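Local coordinates for transcriptional regulatory protein FixJ (Sinorhizobium meliloti, PDB 1DBW), which switches on the nitrogen-fixation regulatory genes nifA and fixK once activated by FixL, the present chain being its receiver domain, at residues E64-L69 / S78-G83. The protein carries 2 engineered substitutions. Residues are numbered along the deposited sequence; the frame is centred on the assembly and turned at random. Where two conformers were deposited one is given.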
ATOM      1  N   GLU A  64      -9.127   2.386  -6.711  1.00 25.56           N
ATOM      2  CA  GLU A  64      -8.972   2.555  -8.157  1.00 25.42           C
ATOM      3  C   GLU A  64      -7.607   2.011  -8.587  1.00 21.79           C
ATOM      4  O   GLU A  64      -7.471   1.398  -9.646  1.00 20.59           O
ATOM      5  CB  GLU A  64      -9.076   4.033  -8.525  1.00 32.57           C
ATOM      6  CG  GLU A  64     -10.449   4.638  -8.249  1.00 39.70           C
ATOM      7  CD  GLU A  64     -10.416   6.156  -8.181  1.00 46.71           C
ATOM      8  OE1 GLU A  64     -10.729   6.706  -7.099  1.00 50.29           O
ATOM      9  OE2 GLU A  64     -10.063   6.799  -9.198  1.00 49.01           O
ATOM     10  N   LEU A  65      -6.599   2.213  -7.745  1.00 19.72           N
ATOM     11  CA  LEU A  65      -5.277   1.709  -8.068  1.00 18.14           C
ATOM     12  C   LEU A  65      -5.333   0.168  -8.137  1.00 17.07           C
ATOM     13  O   LEU A  65      -4.784  -0.425  -9.072  1.00 16.76           O
ATOM     14  CB  LEU A  65      -4.250   2.203  -7.036  1.00 21.32           C
ATOM     15  CG  LEU A  65      -2.825   1.648  -7.205  1.00 16.83           C
ATOM     16  CD1 LEU A  65      -2.298   1.969  -8.587  1.00 21.27           C
ATOM     17  CD2 LEU A  65      -1.919   2.242  -6.123  1.00 23.37           C
ATOM     18  N   LEU A  66      -5.998  -0.468  -7.168  1.00 18.18           N
ATOM     19  CA  LEU A  66      -6.144  -1.930  -7.150  1.00 20.75           C
ATOM     20  C   LEU A  66      -6.872  -2.423  -8.380  1.00 23.13           C
ATOM     21  O   LEU A  66      -6.487  -3.429  -8.992  1.00 18.71           O
ATOM     22  CB  LEU A  66      -6.889  -2.406  -5.901  1.00 22.47           C
ATOM     23  CG  LEU A  66      -6.223  -2.076  -4.563  1.00 25.92           C
ATOM     24  CD1 LEU A  66      -6.963  -2.756  -3.440  1.00 28.32           C
ATOM     25  CD2 LEU A  66      -4.756  -2.522  -4.586  1.00 29.40           C
ATOM     26  N   ARG A  67      -7.871  -1.654  -8.800  1.00 21.33           N
ATOM     27  CA  ARG A  67      -8.659  -1.997  -9.971  1.00 22.84           C
ATOM     28  C   ARG A  67      -7.783  -1.909 -11.207  1.00 23.21           C
ATOM     29  O   ARG A  67      -7.776  -2.822 -12.035  1.00 25.14           O
ATOM     30  CB  ARG A  67      -9.855  -1.047 -10.089  1.00 26.75           C
ATOM     31  N   ASN A  68      -6.996  -0.835 -11.298  1.00 22.62           N
ATOM     32  CA  ASN A  68      -6.085  -0.617 -12.421  1.00 19.94           C
ATOM     33  C   ASN A  68      -4.986  -1.690 -12.470  1.00 22.74           C
ATOM     34  O   ASN A  68      -4.567  -2.121 -13.554  1.00 19.75           O
ATOM     35  CB  ASN A  68      -5.487   0.783 -12.358  1.00 24.13           C
ATOM     36  CG  ASN A  68      -6.518   1.888 -12.652  1.00 26.74           C
ATOM     37  OD1 ASN A  68      -6.196   3.068 -12.593  1.00 34.51           O
ATOM     38  ND2 ASN A  68      -7.743   1.501 -12.972  1.00 28.91           N
ATOM     39  N   LEU A  69      -4.516  -2.117 -11.297  1.00 18.70           N
ATOM     40  CA  LEU A  69      -3.510  -3.180 -11.237  1.00 20.45           C
ATOM     41  C   LEU A  69      -4.156  -4.445 -11.768  1.00 23.49           C
ATOM     42  O   LEU A  69      -3.545  -5.185 -12.552  1.00 25.14           O
ATOM     43  CB  LEU A  69      -3.036  -3.393  -9.808  1.00 21.56           C
ATOM     44  CG  LEU A  69      -2.039  -2.319  -9.339  1.00 23.48           C
ATOM     45  CD1 LEU A  69      -1.856  -2.389  -7.833  1.00 25.82           C
ATOM     46  CD2 LEU A  69      -0.690  -2.497 -10.014  1.00 22.28           C
ATOM     47  N   SER A  78      -1.739  -6.032  -1.290  0.50 15.85           N
ATOM     48  CA  SER A  78      -1.863  -4.614  -0.916  0.50 16.57           C
ATOM     49  C   SER A  78      -2.618  -4.298   0.382  0.50 14.07           C
ATOM     50  O   SER A  78      -3.673  -4.891   0.641  0.50 14.78           O
ATOM     51  CB  SER A  78      -2.575  -3.835  -2.038  0.50 15.74           C
ATOM     52  OG  SER A  78      -2.266  -4.309  -3.343  0.50 16.76           O
ATOM     53  N   ILE A  79      -2.097  -3.305   1.125  1.00 11.53           N
ATOM     54  CA  ILE A  79      -2.652  -2.790   2.364  1.00  8.69           C
ATOM     55  C   ILE A  79      -3.112  -1.396   1.970  1.00 13.95           C
ATOM     56  O   ILE A  79      -2.339  -0.586   1.445  1.00 14.14           O
ATOM     57  CB  ILE A  79      -1.564  -2.657   3.427  1.00 11.84           C
ATOM     58  CG1 ILE A  79      -0.975  -4.037   3.743  1.00 14.61           C
ATOM     59  CG2 ILE A  79      -2.146  -2.020   4.696  1.00 14.77           C
ATOM     60  CD1 ILE A  79      -2.062  -5.095   3.977  1.00 21.41           C
ATOM     61  N   VAL A  80      -4.374  -1.088   2.234  1.00 10.87           N
ATOM     62  CA  VAL A  80      -4.903   0.228   1.854  1.00 13.78           C
ATOM     63  C   VAL A  80      -5.117   1.009   3.140  1.00 12.53           C
ATOM     64  O   VAL A  80      -5.793   0.548   4.005  1.00 12.08           O
ATOM     65  CB  VAL A  80      -6.261   0.079   1.091  1.00 12.56           C
ATOM     66  CG1 VAL A  80      -6.884   1.451   0.846  1.00 16.40           C
ATOM     67  CG2 VAL A  80      -6.025  -0.647  -0.284  1.00 15.70           C
ATOM     68  N   ILE A  81      -4.416   2.126   3.297  1.00 11.87           N
ATOM     69  CA  ILE A  81      -4.579   2.938   4.495  1.00 13.50           C
ATOM     70  C   ILE A  81      -5.803   3.788   4.193  1.00 12.94           C
ATOM     71  O   ILE A  81      -5.853   4.485   3.159  1.00 16.54           O
ATOM     72  CB  ILE A  81      -3.355   3.811   4.741  1.00 12.88           C
ATOM     73  CG1 ILE A  81      -2.186   2.907   5.124  1.00  9.94           C
ATOM     74  CG2 ILE A  81      -3.649   4.783   5.865  1.00 12.40           C
ATOM     75  CD1 ILE A  81      -0.842   3.650   5.184  1.00 13.93           C
ATOM     76  N   THR A  82      -6.727   3.791   5.141  1.00 14.88           N
ATOM     77  CA  THR A  82      -7.989   4.492   4.948  1.00 17.44           C
ATOM     78  C   THR A  82      -8.211   5.649   5.929  1.00 18.36           C
ATOM     79  O   THR A  82      -7.632   5.687   7.021  1.00 16.10           O
ATOM     80  CB  THR A  82      -9.173   3.470   5.011  1.00 14.98           C
ATOM     81  OG1 THR A  82      -9.165   2.814   6.282  1.00 18.08           O
ATOM     82  CG2 THR A  82      -9.007   2.368   3.923  1.00 16.82           C
ATOM     83  N   GLY A  83      -9.080   6.576   5.527  1.00 17.67           N
ATOM     84  CA  GLY A  83      -9.365   7.730   6.353  1.00 19.15           C
ATOM     85  C   GLY A  83      -9.991   7.418   7.692  1.00 18.08           C
ATOM     86  O   GLY A  83     -10.718   6.419   7.846  1.00 17.39           O
TER
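Leu-66 reaches from its helix to the strand that follows it, where it meets Ser-78 and Val-80. Its CB points toward the strand but is still 5.6 Å from Ser-78 OG. CG turns away from the carbonyl carbon and lies beside the backbone N (chi1 -61°); it too stops just short of contact, and the two methyls make the touch. CD1, which extends the chain away from CA (chi2 -173°), reaches the valine, 3.9 Å from Val-80 CG2. The other methyl, CD2, turns to Ser-78 and packs 3.6 Å from its CB. In the serine conformer described, one of two deposited, CD2 also lies 3.3 Å from Ser-78 OG. Leucine suits this place because its forked end can serve two strand residues whose side chains emerge on the same face. Val-80, beta-branched and at home in a strand, raises its CG2 methyl from the sheet face toward the helix, and the small Ser-78 lets the helix side chain come close, while its hydroxyl is satisfied by a hydrogen bond to Ile-76 O. The contact is plain packing inside the beta-alpha-beta unit of strand 49-54, helix 62-71 and strand 78-82, part of the doubly wound receiver fold. Leu-66 also touches Ala-96, Leu-65 and Leu-69 turn to helix 36-42, and strand 78-82 runs between the parallel strands 49-54 and 100-103.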